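Local coordinates for suppressor of fused family protein (Neisseria gonorrhoeae, PDB 3K5J) that is of unknown function but resembles the N-terminal domain of human Sufu and probably serves in protein binding, at residues Q145-F150 and E157-K162. Sequence-based numbering, arbitrary orientation. Where two conformers were deposited one is given.
Sequences QTERLF and EELETK. With SO4 (sulfate ion), chain D; SO4 (sulfate ion), chain E.
Phe150 lays the edge of its ring along the base of Leu159: CE1 lies 4.1 Å from Leu159 CB and about as far from the backbone N of Leu159, which sits near the ring plane. CG of Phe150 is anti to the backbone N (chi1 176°), a setting that carries the ring across to helix 156-166. The isobutyl group of Leu159 reaches toward helix 145-150, where Leu159 CD1 touches Phe150 CD1 and lies 4.0 Å from Glu147 CG. The side chains of Glu147 and Leu159 cross at about a right angle, and Glu147 meets the leucine with its CG methylene. Its buried carboxylate is satisfied elsewhere: OE1 forms a salt bridge with Arg175 and accepts a hydrogen bond from the backbone N of Thr144, while OE2 bonds to Thr178. These partners fix the head group and tie the start of helix 145-150 to the C-terminal segment. At the exposed margin, Glu158 OE1 comes obliquely to within 4.2 Å of Phe150 CZ, its carboxylate plane turned 71° from the ring. Away from the apolar patch, two sulfates, probably from the crystallisation liquor, bind at the short helix. O2 of one accepts hydrogen bonds from N and OG1 of Thr146, the hydroxyl at 2.7 Å. The other lies at the guanidinium edge of Arg148, gripped through NE to O3 and NH2 to O2, each 2.9 Å. The segments run roughly antiparallel, 146° between axes 10.9 Å apart, as two consecutive helices joined by a short loop that includes His154, whose ring stacks on Phe150. This is plain helix packing within the Sufu-like region: helix 145-150 directly follows strand 135-143 of the mixed sheet, and Arg148 and Glu160 touch the adjacent strand 116-120, placing the pair beside the sheet.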
loop_
_atom_site.group_PDB
_atom_site.type_symbol
_atom_site.label_atom_id
_atom_site.label_comp_id
_atom_site.label_asym_id
_atom_site.label_seq_id
_atom_site.Cartn_x
_atom_site.Cartn_y
_atom_site.Cartn_z
ATOM N N GLN A 145 -11.911 -11.688 1.353
ATOM C CA GLN A 145 -11.355 -13.023 1.568
ATOM C C GLN A 145 -11.723 -13.963 0.426
ATOM O O GLN A 145 -10.889 -14.786 -0.007
ATOM C CB GLN A 145 -11.783 -13.588 2.921
ATOM C CG GLN A 145 -11.134 -12.836 4.062
ATOM C CD GLN A 145 -11.492 -13.408 5.398
ATOM O OE1 GLN A 145 -11.258 -14.603 5.633
ATOM N NE2 GLN A 145 -11.936 -12.557 6.336
ATOM N N THR A 146 -12.928 -13.806 -0.099
ATOM C CA THR A 146 -13.342 -14.614 -1.230
ATOM C C THR A 146 -12.662 -14.215 -2.544
ATOM O O THR A 146 -12.374 -15.080 -3.368
ATOM C CB THR A 146 -14.851 -14.700 -1.337
ATOM O OG1 THR A 146 -15.479 -13.414 -1.494
ATOM C CG2 THR A 146 -15.418 -15.375 -0.115
ATOM N N GLU A 147 -12.366 -12.927 -2.716
ATOM C CA GLU A 147 -11.512 -12.488 -3.817
ATOM C C GLU A 147 -10.118 -13.092 -3.754
ATOM O O GLU A 147 -9.573 -13.480 -4.792
ATOM C CB GLU A 147 -11.476 -10.950 -3.905
ATOM C CG GLU A 147 -12.801 -10.341 -4.351
ATOM C CD GLU A 147 -12.930 -8.863 -4.110
ATOM O OE1 GLU A 147 -12.032 -8.276 -3.459
ATOM O OE2 GLU A 147 -13.953 -8.293 -4.583
ATOM N N ARG A 148 -9.527 -13.151 -2.578
ATOM C CA ARG A 148 -8.223 -13.780 -2.419
ATOM C C ARG A 148 -8.285 -15.232 -2.868
ATOM O O ARG A 148 -7.421 -15.719 -3.602
ATOM C CB ARG A 148 -7.748 -13.694 -0.972
ATOM C CG ARG A 148 -6.613 -14.642 -0.596
ATOM C CD ARG A 148 -5.332 -14.342 -1.358
ATOM N NE ARG A 148 -4.310 -15.324 -1.003
ATOM C CZ ARG A 148 -3.984 -16.359 -1.760
ATOM N NH1 ARG A 148 -4.590 -16.526 -2.922
ATOM N NH2 ARG A 148 -3.049 -17.224 -1.348
ATOM N N LEU A 149 -9.315 -15.931 -2.396
ATOM C CA LEU A 149 -9.469 -17.355 -2.773
ATOM C C LEU A 149 -9.619 -17.524 -4.282
ATOM O O LEU A 149 -9.024 -18.457 -4.890
ATOM C CB LEU A 149 -10.646 -17.984 -2.017
ATOM C CG LEU A 149 -10.884 -19.459 -2.376
ATOM C CD1 LEU A 149 -9.704 -20.307 -1.955
ATOM C CD2 LEU A 149 -12.179 -19.917 -1.716
ATOM N N PHE A 150 -10.408 -16.669 -4.908
ATOM C CA PHE A 150 -10.595 -16.641 -6.334
ATOM C C PHE A 150 -9.267 -16.641 -7.071
ATOM O O PHE A 150 -9.157 -17.278 -8.080
ATOM C CB PHE A 150 -11.483 -15.425 -6.692
ATOM C CG PHE A 150 -11.719 -15.183 -8.143
ATOM C CD1 PHE A 150 -10.907 -14.345 -8.842
ATOM C CD2 PHE A 150 -12.831 -15.690 -8.780
ATOM C CE1 PHE A 150 -11.129 -14.077 -10.155
ATOM C CE2 PHE A 150 -13.042 -15.416 -10.090
ATOM C CZ PHE A 150 -12.194 -14.598 -10.764
ATOM N N GLU A 157 -5.585 -10.603 -13.859
ATOM C CA GLU A 157 -6.294 -9.840 -14.891
ATOM C C GLU A 157 -7.801 -10.049 -14.799
ATOM O O GLU A 157 -8.589 -9.083 -14.925
ATOM C CB GLU A 157 -5.813 -10.228 -16.310
ATOM C CG GLU A 157 -4.526 -9.556 -16.732
ATOM N N GLU A 158 -8.235 -11.300 -14.582
ATOM C CA GLU A 158 -9.684 -11.556 -14.471
ATOM C C GLU A 158 -10.273 -10.814 -13.265
ATOM O O GLU A 158 -11.360 -10.227 -13.326
ATOM C CB GLU A 158 -10.035 -13.035 -14.354
ATOM C CG GLU A 158 -9.841 -13.923 -15.567
ATOM C CD GLU A 158 -9.964 -15.379 -15.112
ATOM O OE1 GLU A 158 -11.080 -15.702 -14.634
ATOM O OE2 GLU A 158 -8.953 -16.147 -15.145
ATOM N N LEU A 159 -9.559 -10.850 -12.156
ATOM C CA LEU A 159 -10.050 -10.128 -10.950
ATOM C C LEU A 159 -10.089 -8.614 -11.187
ATOM O O LEU A 159 -11.074 -7.948 -10.848
ATOM C CB LEU A 159 -9.235 -10.453 -9.688
ATOM C CG LEU A 159 -9.770 -9.804 -8.381
ATOM C CD1 LEU A 159 -11.220 -10.283 -8.077
ATOM C CD2 LEU A 159 -8.807 -10.113 -7.242
ATOM N N GLU A 160 -9.048 -8.072 -11.815
ATOM C CA GLU A 160 -9.020 -6.645 -12.068
ATOM C C GLU A 160 -10.157 -6.234 -13.018
ATOM O O GLU A 160 -10.789 -5.174 -12.842
ATOM C CB GLU A 160 -7.629 -6.223 -12.549
ATOM C CG GLU A 160 -6.619 -6.238 -11.388
ATOM C CD GLU A 160 -5.203 -5.813 -11.758
ATOM O OE1 GLU A 160 -4.869 -5.904 -12.958
ATOM O OE2 GLU A 160 -4.426 -5.363 -10.850
ATOM N N THR A 161 -10.529 -7.115 -13.946
ATOM C CA THR A 161 -11.720 -6.844 -14.758
ATOM C C THR A 161 -12.978 -6.736 -13.916
ATOM O O THR A 161 -13.772 -5.798 -14.096
ATOM C CB THR A 161 -11.872 -7.933 -15.808
ATOM O OG1 THR A 161 -10.760 -7.830 -16.707
ATOM C CG2 THR A 161 -13.191 -7.776 -16.558
ATOM N N LYS A 162 -13.151 -7.671 -12.989
ATOM C CA LYS A 162 -14.286 -7.663 -12.070
ATOM C C LYS A 162 -14.275 -6.365 -11.255
ATOM O O LYS A 162 -15.341 -5.760 -11.041
ATOM C CB LYS A 162 -14.291 -8.902 -11.157
ATOM C CG LYS A 162 -14.631 -10.270 -11.825
HETATM S S SO4 D . -16.685 -11.988 1.624
HETATM O O1 SO4 D . -17.538 -13.143 1.756
HETATM O O2 SO4 D . -15.458 -12.337 1.005
HETATM O O3 SO4 D . -17.445 -11.066 0.739
HETATM O O4 SO4 D . -16.481 -11.314 2.930
HETATM S S SO4 E . -1.944 -16.614 1.902
HETATM O O1 SO4 E . -2.924 -17.654 2.266
HETATM O O2 SO4 E . -1.169 -17.198 0.820
HETATM O O3 SO4 E . -2.707 -15.412 1.437
HETATM O O4 SO4 E . -1.046 -16.373 3.048
#